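Local structure of putative flagellar motor switch protein FliN (Thermotoga maritima, 1O6A) at residues Ile19-Thr24 against Leu59-Leu64. The protein probably forms part of the switch complex (C-ring) of the bacterial flagellar motor, which sets the direction of flagellar rotation. Sequence-based numbering, arbitrary orientation.
Sequences IPLKVT and LVNGKL
The side-chain amide of Asn61 is the main flat group here. Leu21 CD2 comes in obliquely from one side of its plane, 3.3 Å from Asn61 ND2. At one edge, Asn61 OD1 accepts the backbone N-H of Lys22 in the carbonyl plane (N to OD1 3.0 Å). Asn61 ND2 gives a long bond (3.3 Å) to a water that donates to Pro20 O. The amide is held directly at OD1 and through water at ND2. CG stands beside its own backbone N (chi1 -67°), and chi2 near zero (-5°) turns OD1 to Lys22 N.

Asn61 N donates to Lys22 O at 2.8 Å, so one residue binds both backbone polar groups of Lys22. Asn61 and Gly62 are the central residues of a type I' turn, with positive phi at both, closing a beta hairpin. A second water links Lys22 O, Thr24 OG1 and Gly62 N.

Further along, Thr24 and Leu59 form an antiparallel hydrogen-bonded pair. The bond from Leu59 N to Thr24 O is almost straight (177°). On their face of the sheet, Thr24 OG1 sits 3.2 Å from Leu59 CB. On the opposite face, Val23 and Val60 form a non-hydrogen-bonded pair, side by side, with their CG2 atoms 4.1 Å apart. Val60 CG1 also meets Leu21 CD1 at 3.8 Å.

The contact joins strand 20-33, outermost within this chain, to strand 56-60 and the turn into strand 63-73. Leu94 of helix 87-94 packs on Leu21 and Val60. Residues Pro20 to Thr24 also pair antiparallel with a strand of the second subunit, so the sheet continues across the dimer.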
ATOM      1  N   ILE A  19      14.751 -10.099  12.416  1.00 18.52           N
ATOM      2  CA  ILE A  19      14.020  -8.871  12.677  1.00 17.93           C
ATOM      3  C   ILE A  19      12.792  -8.805  11.810  1.00 16.18           C
ATOM      4  O   ILE A  19      12.890  -8.879  10.588  1.00 15.08           O
ATOM      5  CB  ILE A  19      14.917  -7.639  12.440  1.00 20.37           C
ATOM      6  CG1 ILE A  19      16.026  -7.648  13.471  1.00 21.41           C
ATOM      7  CG2 ILE A  19      14.096  -6.326  12.521  1.00 20.43           C
ATOM      8  CD1 ILE A  19      17.168  -6.683  13.159  1.00 34.81           C
ATOM      9  N   PRO A  20      11.609  -8.684  12.429  1.00 17.38           N
ATOM     10  CA  PRO A  20      10.371  -8.445  11.659  1.00 16.71           C
ATOM     11  C   PRO A  20      10.316  -7.081  10.978  1.00 15.47           C
ATOM     12  O   PRO A  20      10.606  -6.040  11.598  1.00 15.44           O
ATOM     13  CB  PRO A  20       9.269  -8.513  12.729  1.00 18.86           C
ATOM     14  CG  PRO A  20       9.861  -9.279  13.847  1.00 21.44           C
ATOM     15  CD  PRO A  20      11.326  -8.844  13.872  1.00 20.13           C
ATOM     16  N   LEU A  21       9.894  -7.092   9.724  1.00 13.98           N
ATOM     17  CA  LEU A  21       9.829  -5.921   8.902  1.00 15.94           C
ATOM     18  C   LEU A  21       8.415  -5.787   8.426  1.00 16.47           C
ATOM     19  O   LEU A  21       7.726  -6.789   8.180  1.00 16.04           O
ATOM     20  CB  LEU A  21      10.764  -6.065   7.700  1.00 17.62           C
ATOM     21  CG  LEU A  21      12.259  -6.153   8.016  1.00 17.99           C
ATOM     22  CD1 LEU A  21      13.019  -6.296   6.731  1.00 18.52           C
ATOM     23  CD2 LEU A  21      12.679  -4.929   8.727  1.00 20.97           C
ATOM     24  N   LYS A  22       7.980  -4.538   8.307  1.00 16.10           N
ATOM     25  CA  LYS A  22       6.634  -4.234   7.843  1.00 17.10           C
ATOM     26  C   LYS A  22       6.570  -4.113   6.327  1.00 16.79           C
ATOM     27  O   LYS A  22       7.247  -3.274   5.744  1.00 14.59           O
ATOM     28  CB  LYS A  22       6.170  -2.926   8.468  1.00 19.13           C
ATOM     29  CG  LYS A  22       4.700  -2.619   8.237  1.00 30.83           C
ATOM     30  CD  LYS A  22       3.826  -3.433   9.206  1.00 47.07           C
ATOM     31  CE  LYS A  22       2.807  -4.293   8.459  1.00 44.03           C
ATOM     32  NZ  LYS A  22       1.903  -4.991   9.416  1.00 46.68           N
ATOM     33  N   VAL A  23       5.723  -4.923   5.699  1.00 14.44           N
ATOM     34  CA  VAL A  23       5.566  -4.917   4.260  1.00 14.23           C
ATOM     35  C   VAL A  23       4.187  -4.356   3.942  1.00 16.80           C
ATOM     36  O   VAL A  23       3.197  -4.731   4.569  1.00 18.51           O
ATOM     37  CB  VAL A  23       5.716  -6.338   3.703  1.00 17.89           C
ATOM     38  CG1 VAL A  23       5.567  -6.357   2.196  1.00 19.23           C
ATOM     39  CG2 VAL A  23       7.040  -6.924   4.131  1.00 21.56           C
ATOM     40  N   THR A  24       4.151  -3.414   3.009  1.00 15.23           N
ATOM     41  CA  THR A  24       2.920  -2.773   2.524  0.60 15.87           C
ATOM     42  C   THR A  24       2.879  -2.900   1.011  1.00 16.43           C
ATOM     43  O   THR A  24       3.918  -2.768   0.349  1.00 16.35           O
ATOM     44  CB  THR A  24       2.879  -1.267   2.932  0.60 16.43           C
ATOM     45  OG1 THR A  24       4.035  -0.579   2.432  0.60 13.57           O
ATOM     46  CG2 THR A  24       2.960  -1.058   4.428  0.60 19.40           C
ATOM     47  N   LEU A  59       6.498  -2.195  -0.572  1.00 12.11           N
ATOM     48  CA  LEU A  59       7.375  -1.387   0.275  1.00 14.66           C
ATOM     49  C   LEU A  59       7.708  -2.166   1.543  1.00 15.39           C
ATOM     50  O   LEU A  59       6.849  -2.853   2.108  1.00 17.69           O
ATOM     51  CB  LEU A  59       6.702  -0.075   0.651  1.00 14.53           C
ATOM     52  CG  LEU A  59       6.508   0.874  -0.541  1.00 19.68           C
ATOM     53  CD1 LEU A  59       5.245   0.534  -1.309  1.00 23.27           C
ATOM     54  CD2 LEU A  59       6.517   2.309  -0.074  1.00 25.14           C
ATOM     55  N   VAL A  60       8.938  -2.002   2.006  1.00 15.69           N
ATOM     56  CA  VAL A  60       9.378  -2.635   3.226  1.00 14.31           C
ATOM     57  C   VAL A  60       9.873  -1.509   4.099  1.00 16.19           C
ATOM     58  O   VAL A  60      10.719  -0.728   3.671  1.00 16.43           O
ATOM     59  CB  VAL A  60      10.423  -3.736   2.965  1.00 16.91           C
ATOM     60  CG1 VAL A  60      10.863  -4.367   4.302  1.00 21.79           C
ATOM     61  CG2 VAL A  60       9.843  -4.809   2.093  1.00 18.90           C
ATOM     62  N   ASN A  61       9.291  -1.379   5.302  1.00 15.88           N
ATOM     63  CA  ASN A  61       9.500  -0.211   6.143  1.00 19.96           C
ATOM     64  C   ASN A  61       9.519   1.083   5.332  1.00 19.11           C
ATOM     65  O   ASN A  61      10.394   1.921   5.506  1.00 19.11           O
ATOM     66  CB  ASN A  61      10.793  -0.357   6.959  1.00 19.96           C
ATOM     67  CG  ASN A  61      10.727  -1.450   7.992  1.00 26.66           C
ATOM     68  OD1 ASN A  61       9.698  -2.076   8.212  1.00 25.33           O
ATOM     69  ND2 ASN A  61      11.854  -1.684   8.651  1.00 25.47           N
ATOM     70  N   GLY A  62       8.568   1.230   4.416  1.00 20.19           N
ATOM     71  CA  GLY A  62       8.427   2.467   3.655  1.00 19.53           C
ATOM     72  C   GLY A  62       9.326   2.635   2.445  1.00 19.60           C
ATOM     73  O   GLY A  62       9.261   3.652   1.789  1.00 20.73           O
ATOM     74  N   LYS A  63      10.168   1.650   2.151  1.00 18.61           N
ATOM     75  CA  LYS A  63      11.114   1.728   1.026  1.00 17.93           C
ATOM     76  C   LYS A  63      10.635   0.815  -0.097  1.00 15.93           C
ATOM     77  O   LYS A  63      10.300  -0.320   0.142  1.00 13.13           O
ATOM     78  CB  LYS A  63      12.512   1.261   1.478  1.00 19.00           C
ATOM     79  CG  LYS A  63      13.102   2.073   2.626  1.00 24.25           C
ATOM     80  CD  LYS A  63      13.551   3.461   2.188  1.00 28.80           C
ATOM     81  CE  LYS A  63      14.129   4.243   3.404  1.00 43.06           C
ATOM     82  NZ  LYS A  63      14.325   5.710   3.120  1.00 46.18           N
ATOM     83  N   LEU A  64      10.595   1.319  -1.318  1.00 15.78           N
ATOM     84  CA  LEU A  64      10.174   0.532  -2.462  1.00 17.42           C
ATOM     85  C   LEU A  64      11.273  -0.441  -2.814  1.00 17.18           C
ATOM     86  O   LEU A  64      12.375  -0.031  -3.169  1.00 16.63           O
ATOM     87  CB  LEU A  64       9.890   1.444  -3.648  1.00 18.04           C
ATOM     88  CG  LEU A  64       9.478   0.742  -4.924  1.00 17.25           C
ATOM     89  CD1 LEU A  64       8.095   0.156  -4.783  1.00 16.14           C
ATOM     90  CD2 LEU A  64       9.585   1.736  -6.081  1.00 21.76           C
TER
HETATM   91  O   HOH W   1      11.072  -3.433  11.335  1.00 41.67           O
HETATM   92  O   HOH W   2       6.149  -0.682   4.319  1.00 27.48           O